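Local coordinates for glutathione S-transferase (Ceriporiopsis subvermispora, PDB 6J3F) that conjugates glutathione, through its thiol sulfur, to electrophilic substrates, as a fungal glutathione S-transferase related to the LigE-type etherases, at the glutathione site. Numbering follows the deposited sequence.

The glutathione site. Residues 10, 21-23, 26, 45, 48, 68-72, 85-86, 146, 151. With GSH (glutathione), chain B.
Glutathione lies extended across the G-site of the thioredoxin-like N-terminal domain, its gamma-glutamyl end at the start of helix 86-96. There Asp85, its CG anti to the backbone N (chi1 -172°), offers OD2 to the alpha-amino GSH N1 at 2.8 Å, met from above the carboxylate plane; an acid suits a probably cationic amine. GSH O11 of the alpha-carboxylate accepts from the backbone N of Ser86, where the helix N-terminus would favour negative charge. GSH O12 is gripped by Ser86 OG and by Lys26 NZ, a 3.1 Å salt bridge. Lys26 bends at chi3 (-71°) so that NZ also donates to Ser86 OG and, in the carbonyl plane, to Asn23 OD1. Replacing Lys26 by an alanine would remove the amine bridging GSH O12 and Asn23 OD1, 3.2 Å apart, and would probably leave these acceptors repelling each other. Asn23 CG runs alongside GSH CG1 (3.5 Å); Thr70 CB packs against GSH CD1. Leu71, preceding the cis-Pro72 typical of this fold, pairs like a beta-strand: its N donates to GSH O2, and its O accepts from GSH N2, nearly along the C=O axis. Ser21 OG, 3.0 Å from the thiol GSH SG2, could stabilise a thiolate as a probable catalytic serine; Asn23 ND2 also approaches GSH SG2 (3.4 Å). Glycyl carboxylate GSH O31 accepts from Tyr68 OH (2.7 Å), a neutral phenol, and, in the guanidinium plane, from cationic Arg151 NH2 (2.8 Å), a salt bridge suiting a carboxylate. Tyr45 turns its ring edge to GSH O31; Ile10 CD1 lies over one Tyr45 face, toward the rim, and touches GSH CB2.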
# COMPACT_ATOMS: atom_id res chain seq x y z
N ILE A 10 10.10 -22.65 -10.36
CA ILE A 10 9.24 -23.80 -10.12
C ILE A 10 8.58 -24.18 -11.45
O ILE A 10 7.84 -23.37 -12.02
CB ILE A 10 8.18 -23.51 -9.05
CG1 ILE A 10 8.81 -22.89 -7.81
CG2 ILE A 10 7.42 -24.77 -8.72
CD1 ILE A 10 7.82 -22.57 -6.72
N SER A 21 4.97 -19.20 -12.26
CA SER A 21 4.86 -18.62 -10.93
C SER A 21 4.67 -17.10 -11.01
O SER A 21 5.34 -16.43 -11.79
CB SER A 21 6.10 -18.94 -10.11
OG SER A 21 6.05 -18.33 -8.84
N PRO A 22 3.77 -16.53 -10.20
CA PRO A 22 3.68 -15.07 -10.14
C PRO A 22 4.94 -14.43 -9.57
O PRO A 22 5.38 -13.39 -10.08
CB PRO A 22 2.45 -14.84 -9.25
CG PRO A 22 2.42 -16.06 -8.36
CD PRO A 22 2.81 -17.17 -9.27
N ASN A 23 5.52 -15.03 -8.53
CA ASN A 23 6.68 -14.42 -7.88
C ASN A 23 7.94 -14.61 -8.69
O ASN A 23 8.79 -13.70 -8.73
CB ASN A 23 6.86 -14.97 -6.46
CG ASN A 23 5.84 -14.40 -5.47
OD1 ASN A 23 5.83 -13.21 -5.18
ND2 ASN A 23 4.99 -15.27 -4.94
N LYS A 26 8.04 -12.23 -11.71
CA LYS A 26 8.52 -10.89 -11.40
C LYS A 26 10.02 -10.78 -11.64
O LYS A 26 10.48 -9.84 -12.30
CB LYS A 26 8.17 -10.50 -9.96
CG LYS A 26 6.72 -10.16 -9.76
CD LYS A 26 6.46 -9.72 -8.34
CE LYS A 26 6.55 -10.89 -7.38
NZ LYS A 26 6.61 -10.48 -5.95
N TYR A 45 8.31 -27.76 -5.56
CA TYR A 45 7.97 -27.19 -4.26
C TYR A 45 8.65 -27.93 -3.12
O TYR A 45 9.40 -27.30 -2.36
CB TYR A 45 6.46 -27.17 -4.03
CG TYR A 45 5.74 -25.89 -4.45
CD1 TYR A 45 5.31 -25.71 -5.76
CD2 TYR A 45 5.46 -24.89 -3.53
CE1 TYR A 45 4.64 -24.55 -6.14
CE2 TYR A 45 4.79 -23.72 -3.89
CZ TYR A 45 4.38 -23.56 -5.20
OH TYR A 45 3.71 -22.42 -5.58
N ILE A 48 12.27 -26.93 -2.45
CA ILE A 48 12.71 -25.54 -2.35
C ILE A 48 13.55 -25.32 -1.09
O ILE A 48 14.66 -24.78 -1.16
CB ILE A 48 11.50 -24.58 -2.37
CG1 ILE A 48 10.85 -24.56 -3.75
CG2 ILE A 48 11.94 -23.22 -1.89
CD1 ILE A 48 9.57 -23.76 -3.79
N TYR A 68 11.01 -19.63 6.41
CA TYR A 68 10.14 -19.95 5.28
C TYR A 68 10.91 -19.66 4.00
O TYR A 68 11.25 -18.50 3.72
CB TYR A 68 8.83 -19.17 5.37
CG TYR A 68 7.83 -19.56 4.30
CD1 TYR A 68 7.71 -20.88 3.89
CD2 TYR A 68 7.00 -18.62 3.71
CE1 TYR A 68 6.80 -21.24 2.89
CE2 TYR A 68 6.08 -18.98 2.72
CZ TYR A 68 5.98 -20.28 2.32
OH TYR A 68 5.05 -20.60 1.34
N TYR A 69 11.20 -20.70 3.23
CA TYR A 69 12.03 -20.62 2.03
C TYR A 69 11.14 -20.55 0.80
O TYR A 69 10.21 -21.35 0.65
CB TYR A 69 13.01 -21.80 1.95
CG TYR A 69 14.12 -21.84 3.03
CD1 TYR A 69 15.28 -21.09 2.89
CD2 TYR A 69 13.99 -22.61 4.19
CE1 TYR A 69 16.28 -21.11 3.87
CE2 TYR A 69 14.98 -22.64 5.18
CZ TYR A 69 16.13 -21.89 5.01
OH TYR A 69 17.12 -21.91 5.98
N THR A 70 11.42 -19.60 -0.09
CA THR A 70 10.62 -19.41 -1.28
C THR A 70 11.50 -19.21 -2.50
O THR A 70 12.70 -18.93 -2.41
CB THR A 70 9.69 -18.19 -1.16
OG1 THR A 70 10.48 -17.02 -0.90
CG2 THR A 70 8.65 -18.40 -0.04
N LEU A 71 10.87 -19.36 -3.66
CA LEU A 71 11.47 -18.97 -4.93
C LEU A 71 10.72 -17.69 -5.32
O LEU A 71 9.59 -17.50 -4.89
CB LEU A 71 11.33 -20.08 -5.96
CG LEU A 71 12.19 -21.33 -5.69
CD1 LEU A 71 12.27 -22.21 -6.93
CD2 LEU A 71 13.59 -20.94 -5.21
N PRO A 72 11.34 -16.81 -6.13
CA PRO A 72 12.61 -16.98 -6.84
C PRO A 72 13.81 -16.76 -5.98
O PRO A 72 13.68 -16.12 -4.94
CB PRO A 72 12.54 -15.91 -7.93
CG PRO A 72 11.71 -14.83 -7.31
CD PRO A 72 10.72 -15.51 -6.41
N ASP A 85 13.91 -13.53 -2.66
CA ASP A 85 12.80 -12.58 -2.70
C ASP A 85 12.94 -11.68 -3.92
O ASP A 85 13.97 -11.02 -4.09
CB ASP A 85 12.71 -11.72 -1.43
CG ASP A 85 11.45 -10.86 -1.40
OD1 ASP A 85 11.40 -9.87 -2.15
OD2 ASP A 85 10.52 -11.19 -0.62
N SER A 86 11.90 -11.64 -4.75
CA SER A 86 11.96 -10.93 -6.02
C SER A 86 12.29 -9.45 -5.85
O SER A 86 13.09 -8.91 -6.62
CB SER A 86 10.64 -11.09 -6.77
OG SER A 86 9.56 -10.64 -5.97
N PHE A 146 2.73 -31.69 -2.26
CA PHE A 146 3.13 -30.66 -1.31
C PHE A 146 2.18 -29.46 -1.35
O PHE A 146 1.83 -28.89 -0.31
CB PHE A 146 4.58 -30.26 -1.63
CG PHE A 146 5.17 -29.23 -0.70
CD1 PHE A 146 4.83 -27.88 -0.81
CD2 PHE A 146 6.10 -29.61 0.26
CE1 PHE A 146 5.39 -26.94 0.04
CE2 PHE A 146 6.68 -28.67 1.10
CZ PHE A 146 6.32 -27.33 1.00
N ARG A 151 -1.70 -26.11 1.35
CA ARG A 151 -2.74 -25.10 1.13
C ARG A 151 -4.06 -25.50 1.77
O ARG A 151 -4.71 -24.68 2.42
CB ARG A 151 -2.93 -24.84 -0.36
CG ARG A 151 -2.01 -23.79 -0.94
CD ARG A 151 -0.56 -24.09 -0.67
NE ARG A 151 0.30 -23.02 -1.16
CZ ARG A 151 1.62 -23.03 -1.09
NH1 ARG A 151 2.26 -24.06 -0.54
NH2 ARG A 151 2.31 -22.01 -1.58
N1 GSH B . 7.99 -12.38 -1.10
CA1 GSH B . 8.45 -13.45 -1.97
C1 GSH B . 8.92 -12.87 -3.29
O11 GSH B . 9.90 -13.40 -3.87
O12 GSH B . 8.32 -11.88 -3.76
CB1 GSH B . 7.33 -14.48 -2.15
CG1 GSH B . 7.85 -15.67 -2.93
CD1 GSH B . 6.92 -16.86 -2.88
OE1 GSH B . 6.02 -16.92 -2.05
N2 GSH B . 7.17 -17.81 -3.77
CA2 GSH B . 6.45 -19.08 -3.81
C2 GSH B . 7.18 -20.19 -3.08
O2 GSH B . 8.32 -20.48 -3.40
CB2 GSH B . 6.21 -19.49 -5.26
SG2 GSH B . 4.98 -18.44 -6.07
N3 GSH B . 6.53 -20.82 -2.11
CA3 GSH B . 7.12 -21.92 -1.38
C3 GSH B . 6.13 -22.75 -0.58
O31 GSH B . 4.91 -22.44 -0.61
O32 GSH B . 6.56 -23.71 0.10